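Local coordinates for major capsid protein (Paramecium bursaria Chlorella virus 1, PDB 5TIP) that self-assembles as trimers into the large icosahedral capsid of a chlorovirus, which is built from 5040 copies of this glycosylated protein, at residues G366-F370 with S371-N375; L352-A356 with L357-G361. All blocks are in the same frame, centred on the assembly; numbering follows the deposited sequence.

Contact 1. Residues G366-F370 with S371-N375; sequences GTCNF and SRIDN. With HG (mercury (II) ion), chain T.
The first torsions of C368 and I373 bring the sulfur and the isoleucine tip together. The cysteine sulfur lies opposite the backbone N (chi1 173°), while I373 places CG1 opposite its own carbonyl carbon (chi1 -54°). The extended isoleucine branch then brings CD1 to within 3.5 Å of C368 SG. Between them the chain makes an Asx turn, overlapped by two turns with type I backbone angles. It leaves strand 368-369 here, in the C-terminal jelly roll of the double jelly-roll fold that this capsid family shares.

The Asx turn is closed by N369. Its OD1 accepts the S371 N-H at 3.1 Å, and the donor stands 29° out of the amide carbonyl plane. Two weak backbone bonds follow, from R372 N to N369 O and from I373 N to F370 O. N369 O also touches I373 CG1 at 3.5 Å, so the same carbonyl that takes the R372 N-H meets the isoleucine chain. The amide of N369 runs alongside the R372 chain and points the same way, with ND2 4.0 Å from R372 CG. ND2 is also weakly hydrogen-bonded to D14 of the second subunit. R372 packs on Y10 of that subunit, which places the turn at the trimer interface. S371 OG bonds to the C-terminal N436 O and to H256 N, tying the turn to the chain end and to the loop before strand 257-266.

A water lies within hydrogen-bonding distance of both F370 O and I373 O, though other acceptors compete for its protons. On the sulfur side sits a mercury ion, probably a heavy-atom additive. F370 and I373 help to enclose it, with F370 CZ 3.8 Å and I373 CD1 3.6 Å from the metal. C368 SG binds the mercury at 2.5 Å.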
loop_
_atom_site.group_PDB
_atom_site.type_symbol
_atom_site.label_atom_id
_atom_site.label_comp_id
_atom_site.label_asym_id
_atom_site.label_seq_id
_atom_site.Cartn_x
_atom_site.Cartn_y
_atom_site.Cartn_z
ATOM N N GLY A 366 14.043 18.044 -5.578
ATOM C CA GLY A 366 13.612 19.029 -6.545
ATOM C C GLY A 366 12.748 20.087 -5.898
ATOM O O GLY A 366 11.724 19.773 -5.285
ATOM N N THR A 367 13.150 21.348 -6.017
ATOM C CA THR A 367 12.409 22.452 -5.429
ATOM C C THR A 367 12.388 23.614 -6.406
ATOM O O THR A 367 13.119 23.639 -7.399
ATOM C CB THR A 367 13.016 22.912 -4.093
ATOM O OG1 THR A 367 14.369 23.340 -4.301
ATOM C CG2 THR A 367 12.986 21.796 -3.057
ATOM N N CYS A 368 11.522 24.580 -6.118
ATOM C CA CYS A 368 11.522 25.859 -6.807
ATOM C C CYS A 368 11.610 26.967 -5.773
ATOM O O CYS A 368 10.806 27.009 -4.836
ATOM C CB CYS A 368 10.271 26.039 -7.661
ATOM S SG CYS A 368 10.154 27.690 -8.344
ATOM N N ASN A 369 12.580 27.861 -5.941
ATOM C CA ASN A 369 12.816 28.937 -4.983
ATOM C C ASN A 369 11.887 30.094 -5.328
ATOM O O ASN A 369 12.164 30.883 -6.234
ATOM C CB ASN A 369 14.279 29.362 -5.005
ATOM C CG ASN A 369 14.675 30.142 -3.769
ATOM O OD1 ASN A 369 13.828 30.721 -3.089
ATOM N ND2 ASN A 369 15.966 30.151 -3.464
ATOM N N PHE A 370 10.776 30.197 -4.596
ATOM C CA PHE A 370 9.838 31.294 -4.793
ATOM C C PHE A 370 10.350 32.618 -4.245
ATOM O O PHE A 370 9.745 33.658 -4.531
ATOM C CB PHE A 370 8.493 30.958 -4.153
ATOM C CG PHE A 370 7.605 30.117 -5.017
ATOM C CD1 PHE A 370 7.797 28.751 -5.107
ATOM C CD2 PHE A 370 6.574 30.693 -5.740
ATOM C CE1 PHE A 370 6.978 27.974 -5.902
ATOM C CE2 PHE A 370 5.751 29.920 -6.537
ATOM C CZ PHE A 370 5.954 28.559 -6.618
ATOM N N SER A 371 11.433 32.611 -3.464
ATOM C CA SER A 371 12.019 33.863 -3.000
ATOM C C SER A 371 12.755 34.605 -4.106
ATOM O O SER A 371 13.054 35.793 -3.943
ATOM C CB SER A 371 12.981 33.601 -1.840
ATOM O OG SER A 371 12.315 33.014 -0.735
ATOM N N ARG A 372 13.064 33.937 -5.216
ATOM C CA ARG A 372 13.747 34.566 -6.339
ATOM C C ARG A 372 12.824 34.829 -7.522
ATOM O O ARG A 372 13.307 35.155 -8.612
ATOM C CB ARG A 372 14.946 33.725 -6.777
ATOM C CG ARG A 372 15.928 33.473 -5.655
ATOM C CD ARG A 372 16.386 34.800 -5.079
ATOM N NE ARG A 372 17.044 35.643 -6.070
ATOM C CZ ARG A 372 17.187 36.958 -5.940
ATOM N NH1 ARG A 372 16.711 37.573 -4.865
ATOM N NH2 ARG A 372 17.795 37.661 -6.886
ATOM N N ILE A 373 11.516 34.694 -7.339
ATOM C CA ILE A 373 10.541 34.905 -8.401
ATOM C C ILE A 373 9.701 36.114 -8.024
ATOM O O ILE A 373 9.032 36.114 -6.983
ATOM C CB ILE A 373 9.660 33.668 -8.623
ATOM C CG1 ILE A 373 10.530 32.435 -8.870
ATOM C CG2 ILE A 373 8.702 33.901 -9.779
ATOM C CD1 ILE A 373 9.749 31.150 -8.945
ATOM N N ASP A 374 9.737 37.146 -8.870
ATOM C CA ASP A 374 8.980 38.358 -8.583
ATOM C C ASP A 374 7.486 38.140 -8.787
ATOM O O ASP A 374 6.674 38.584 -7.968
ATOM C CB ASP A 374 9.479 39.506 -9.460
ATOM C CG ASP A 374 10.837 40.023 -9.028
ATOM O OD1 ASP A 374 11.184 39.859 -7.839
ATOM O OD2 ASP A 374 11.556 40.593 -9.874
ATOM N N ASN A 375 7.105 37.459 -9.864
ATOM C CA ASN A 375 5.700 37.253 -10.198
ATOM C C ASN A 375 5.471 35.778 -10.497
ATOM O O ASN A 375 5.950 35.263 -11.512
ATOM C CB ASN A 375 5.282 38.122 -11.387
ATOM C CG ASN A 375 3.788 38.050 -11.673
ATOM O OD1 ASN A 375 3.222 36.970 -11.848
ATOM N ND2 ASN A 375 3.142 39.209 -11.717
HETATM HG HG HG T . 8.093 28.052 -9.771
HETATM O O HOH W 1 7.583 34.284 -5.637
#

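Contact 2. Residues L352-A356 with L357-G361; sequences LYSFA and LKPAG
S354 OG rests against the ring of P359, 3.7 Å from both CB and CG. The proline CD is almost as close, so the hydroxyl oxygen sits over one face of the ring, toward its CB-CG-CD end. This is the tight part of the contact. OG is placed here by a first torsion of 178°, opposite the backbone N, and it also donates a short hydrogen bond to A356 O, 2.6 Å away. The donor approaches with a C=O...O angle of 123° and stays close to the carbonyl plane. One oxygen therefore holds the carbonyl of the A356-L357 peptide and still packs on the proline. A356 O adds its own touch on the ring, 3.9 Å from P359 CD. S341 of helix 330-341 and Y260 of strand 257-266 also touch the proline.

The chain is leaving strand 350-354 of the C-terminal jelly roll at this point. It bends through a type I beta turn from K358 to G361, with P359 as the second residue. G361 N closes the turn on K358 O at 3.1 Å. K259 NZ bonds to P359 O and G361 O, which brings a charge from the neighbouring strand to the turn.

L357 sets off away from A356, and CB (3.7 Å from A356 C) and CG are the atoms of its side chain that stay near it. It is turned to the trimer interface, where it packs on I38 of the third subunit and F25 of the second. The solvent side belongs to K358 and A360, both exposed. A360 lies at the corner of the turn and touches F119. The K358 chain is extended at first, then bends at chi3 (80°) and chi4, and NZ folds back to 4.4 Å from G361 CA.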
loop_
_atom_site.group_PDB
_atom_site.type_symbol
_atom_site.label_atom_id
_atom_site.label_comp_id
_atom_site.label_asym_id
_atom_site.label_seq_id
_atom_site.Cartn_x
_atom_site.Cartn_y
_atom_site.Cartn_z
ATOM N N LEU A 352 -2.668 19.126 -7.507
ATOM C CA LEU A 352 -1.266 19.124 -7.120
ATOM C C LEU A 352 -0.398 19.464 -8.320
ATOM O O LEU A 352 -0.667 19.016 -9.438
ATOM C CB LEU A 352 -0.854 17.755 -6.558
ATOM C CG LEU A 352 0.637 17.485 -6.340
ATOM C CD1 LEU A 352 1.133 18.164 -5.072
ATOM C CD2 LEU A 352 0.916 15.991 -6.305
ATOM N N TYR A 353 0.639 20.262 -8.084
ATOM C CA TYR A 353 1.751 20.394 -9.016
ATOM C C TYR A 353 3.041 20.279 -8.225
ATOM O O TYR A 353 3.302 21.096 -7.337
ATOM C CB TYR A 353 1.712 21.713 -9.788
ATOM C CG TYR A 353 2.806 21.785 -10.831
ATOM C CD1 TYR A 353 2.691 21.091 -12.028
ATOM C CD2 TYR A 353 3.961 22.523 -10.608
ATOM C CE1 TYR A 353 3.690 21.139 -12.980
ATOM C CE2 TYR A 353 4.967 22.578 -11.556
ATOM C CZ TYR A 353 4.825 21.885 -12.740
ATOM O OH TYR A 353 5.821 21.935 -13.688
ATOM N N SER A 354 3.844 19.272 -8.548
ATOM C CA SER A 354 5.050 18.965 -7.796
ATOM C C SER A 354 6.277 19.480 -8.533
ATOM O O SER A 354 6.438 19.237 -9.734
ATOM C CB SER A 354 5.169 17.458 -7.564
ATOM O OG SER A 354 6.363 17.145 -6.869
ATOM N N PHE A 355 7.135 20.197 -7.812
ATOM C CA PHE A 355 8.466 20.516 -8.303
ATOM C C PHE A 355 9.480 19.447 -7.930
ATOM O O PHE A 355 10.632 19.524 -8.365
ATOM C CB PHE A 355 8.935 21.866 -7.749
ATOM C CG PHE A 355 7.952 22.981 -7.957
ATOM C CD1 PHE A 355 7.800 23.572 -9.199
ATOM C CD2 PHE A 355 7.185 23.443 -6.901
ATOM C CE1 PHE A 355 6.894 24.595 -9.384
ATOM C CE2 PHE A 355 6.281 24.466 -7.079
ATOM C CZ PHE A 355 6.134 25.043 -8.322
ATOM N N ALA A 356 9.068 18.453 -7.148
ATOM C CA ALA A 356 9.943 17.412 -6.638
ATOM C C ALA A 356 9.593 16.075 -7.269
ATOM O O ALA A 356 8.449 15.834 -7.666
ATOM C CB ALA A 356 9.834 17.300 -5.114
ATOM N N LEU A 357 10.596 15.200 -7.350
ATOM C CA LEU A 357 10.361 13.855 -7.857
ATOM C C LEU A 357 9.593 13.007 -6.851
ATOM O O LEU A 357 8.785 12.161 -7.245
ATOM C CB LEU A 357 11.690 13.190 -8.210
ATOM C CG LEU A 357 12.504 13.863 -9.318
ATOM C CD1 LEU A 357 13.922 13.321 -9.337
ATOM C CD2 LEU A 357 11.838 13.669 -10.669
ATOM N N LYS A 358 9.824 13.226 -5.557
ATOM C CA LYS A 358 9.136 12.504 -4.486
ATOM C C LYS A 358 8.674 13.518 -3.448
ATOM O O LYS A 358 9.340 13.725 -2.424
ATOM C CB LYS A 358 10.042 11.445 -3.858
ATOM C CG LYS A 358 10.517 10.373 -4.826
ATOM C CD LYS A 358 11.386 9.330 -4.134
ATOM C CE LYS A 358 10.547 8.306 -3.374
ATOM N NZ LYS A 358 9.956 8.826 -2.108
ATOM N N PRO A 359 7.533 14.172 -3.682
ATOM C CA PRO A 359 7.078 15.206 -2.737
ATOM C C PRO A 359 6.743 14.672 -1.355
ATOM O O PRO A 359 6.831 15.424 -0.377
ATOM C CB PRO A 359 5.838 15.788 -3.432
ATOM C CG PRO A 359 5.367 14.701 -4.335
ATOM C CD PRO A 359 6.607 14.010 -4.813
ATOM N N ALA A 360 6.367 13.399 -1.239
ATOM C CA ALA A 360 6.047 12.827 0.062
ATOM C C ALA A 360 7.276 12.366 0.832
ATOM O O ALA A 360 7.141 11.968 1.995
ATOM C CB ALA A 360 5.076 11.655 -0.100
ATOM N N GLY A 361 8.442 12.415 0.202
ATOM C CA GLY A 361 9.672 12.006 0.851
ATOM C C GLY A 361 10.343 13.174 1.540
ATOM O O GLY A 361 10.342 14.286 1.028
#

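How the contacts relate
From the N terminus, contact 2 comes first. It turns the chain out of strand 350-354 and into the loop that leads to strand 368-369. Contact 1 follows, where the chain leaves that second strand. The two are in series, and neither nests in or crosses the other. They still meet in space, their centres about 15 Å apart. G366 O packs on A356 CB, and the F355 ring reaches C368 CB and the F370 ring, with F355 CE2 3.8 Å from F370 CE1. Strands 350-354 and 368-369 both pair with strand 257-266, so both contacts start from one sheet, and contact 1 leads on to strand 376-387 of another. Each also touches both other subunits of the trimer.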